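Inulin fructotransferase (Bacillus sp. snu-7, PDB 2INV) probably cleaves inulin from its end by intramolecular fructosyl transfer, releasing a cyclic di-fructose anhydride. Local coordinates at residues Ala192-Val197 with Ala214-Ile219. Residues are numbered along the deposited sequence; the frame is centred on the assembly and turned at random.
Sequences ADALRV and AGQATI. With FRU (beta-D-fructofuranose), chain E.
Residues 192-197 and 214-219 run parallel in successive coils of the right-handed beta-helix, pairing Asp193 with Gln216 and Arg196 with Ile219 on either side of a corner where Ala194 and Ala217 both have positive phi. Before the corner Gln216 N donates to Ala192 O and Ala194 N to Gln216 O (3.0 Å); beyond it Ile219 N reaches Leu195 O at 2.9 Å and Val197 N meets Ile219 O at 3.0 Å, both nearly straight. Small alanine side chains suit a bend at a subunit interface, where Met201 and Arg271 of a neighbouring subunit pack on them. Inside the coil, Thr218 CG2 packs against Leu195 CB (3.7 Å) and also touches CG and CD2 of that leucine. The threonine hydroxyl, placed beside its own backbone N (chi1 -65°), donates from OG1 to Gln216 O at 3.1 Å from well above the carbonyl plane; Ala194 N approaches from the opposite face, closer to that plane. Arg196 CG rests alongside Ile219 CB: arginine methylenes suit the isoleucine, and the charged end suits the interface, where Asp199 of a neighbouring subunit binds it. The trans chi1 of Asp193 (179°) carries its carboxylate out to the fructose, whose O4 donates to OD1 at 2.7 Å and O3 to OD2 at 2.6 Å. Gln216 passes CB beside Asp193 OD1; the glutamine then bends at chi2 and leads its amide away, perpendicular to the carboxylate. Arg134, salt-bridged to Asp193, completes this sugar pocket; its positive charge would be expected to offset repulsion from nearby Asp171, consistent with Asp193 serving as a paired acceptor for adjacent sugar hydroxyls.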
# COMPACT_ATOMS: atom_id res chain seq x y z
N ALA A 192 19.52 -5.44 -5.03
CA ALA A 192 18.10 -5.68 -5.25
C ALA A 192 17.61 -4.91 -6.47
O ALA A 192 18.01 -3.78 -6.72
CB ALA A 192 17.31 -5.28 -4.02
N ASP A 193 16.74 -5.56 -7.23
CA ASP A 193 16.18 -5.01 -8.45
C ASP A 193 14.70 -5.42 -8.50
O ASP A 193 14.39 -6.61 -8.51
CB ASP A 193 17.00 -5.57 -9.62
CG ASP A 193 16.51 -5.11 -10.98
OD1 ASP A 193 15.76 -4.11 -11.06
OD2 ASP A 193 16.89 -5.75 -11.98
N ALA A 194 13.81 -4.43 -8.50
CA ALA A 194 12.36 -4.66 -8.52
C ALA A 194 11.94 -5.43 -7.28
O ALA A 194 10.99 -6.22 -7.31
CB ALA A 194 11.96 -5.43 -9.77
N LEU A 195 12.66 -5.19 -6.19
CA LEU A 195 12.39 -5.85 -4.92
C LEU A 195 11.18 -5.25 -4.25
O LEU A 195 10.87 -4.06 -4.40
CB LEU A 195 13.57 -5.70 -3.95
CG LEU A 195 13.24 -6.04 -2.49
CD1 LEU A 195 13.06 -7.54 -2.34
CD2 LEU A 195 14.36 -5.55 -1.59
N ARG A 196 10.48 -6.09 -3.51
CA ARG A 196 9.33 -5.61 -2.79
C ARG A 196 9.34 -6.09 -1.37
O ARG A 196 9.39 -7.30 -1.09
CB ARG A 196 8.05 -6.05 -3.46
CG ARG A 196 7.42 -4.93 -4.25
CD ARG A 196 6.23 -5.46 -4.94
NE ARG A 196 6.62 -6.57 -5.80
CZ ARG A 196 5.78 -7.51 -6.21
NH1 ARG A 196 4.51 -7.49 -5.82
NH2 ARG A 196 6.21 -8.47 -7.01
N VAL A 197 9.30 -5.11 -0.48
CA VAL A 197 9.29 -5.32 0.94
C VAL A 197 8.06 -4.54 1.37
O VAL A 197 8.09 -3.32 1.48
CB VAL A 197 10.58 -4.72 1.54
CG1 VAL A 197 10.56 -4.81 3.04
CG2 VAL A 197 11.80 -5.43 0.97
N ALA A 214 23.78 -1.84 -4.14
CA ALA A 214 23.15 -0.92 -5.10
C ALA A 214 21.76 -1.45 -5.37
O ALA A 214 21.44 -2.60 -5.02
CB ALA A 214 23.96 -0.87 -6.38
N GLY A 215 20.91 -0.63 -5.99
CA GLY A 215 19.56 -1.08 -6.27
C GLY A 215 18.83 -0.35 -7.36
O GLY A 215 19.21 0.75 -7.78
N GLN A 216 17.75 -0.97 -7.82
CA GLN A 216 16.90 -0.41 -8.87
C GLN A 216 15.42 -0.68 -8.61
O GLN A 216 15.05 -1.75 -8.14
CB GLN A 216 17.27 -0.98 -10.23
CG GLN A 216 18.72 -0.77 -10.63
CD GLN A 216 18.98 0.63 -11.13
OE1 GLN A 216 20.12 1.11 -11.11
NE2 GLN A 216 17.92 1.29 -11.58
N ALA A 217 14.60 0.31 -8.96
CA ALA A 217 13.15 0.27 -8.82
C ALA A 217 12.64 -0.69 -7.76
O ALA A 217 11.93 -1.65 -8.05
CB ALA A 217 12.51 -0.06 -10.15
N THR A 218 12.99 -0.39 -6.51
CA THR A 218 12.58 -1.19 -5.38
C THR A 218 11.45 -0.47 -4.66
O THR A 218 11.36 0.76 -4.72
CB THR A 218 13.77 -1.41 -4.43
OG1 THR A 218 14.77 -2.19 -5.10
CG2 THR A 218 13.32 -2.14 -3.17
N ILE A 219 10.59 -1.23 -3.99
CA ILE A 219 9.48 -0.65 -3.25
C ILE A 219 9.47 -1.15 -1.83
O ILE A 219 9.56 -2.36 -1.58
CB ILE A 219 8.11 -1.02 -3.87
CG1 ILE A 219 7.97 -0.41 -5.27
CG2 ILE A 219 6.99 -0.52 -2.97
CD1 ILE A 219 6.70 -0.83 -5.98
C1 FRU E . 16.30 -4.09 -17.78
C2 FRU E . 16.95 -3.31 -16.56
C3 FRU E . 16.46 -3.79 -15.17
C4 FRU E . 16.43 -2.52 -14.28
C5 FRU E . 16.17 -1.45 -15.30
C6 FRU E . 17.18 -0.41 -15.35
O1 FRU E . 15.20 -4.19 -17.57
O2 FRU E . 18.34 -3.27 -16.81
O3 FRU E . 16.74 -4.93 -14.40
O4 FRU E . 15.48 -2.61 -13.23
O5 FRU E . 16.30 -2.05 -16.63
O6 FRU E . 17.26 0.79 -15.66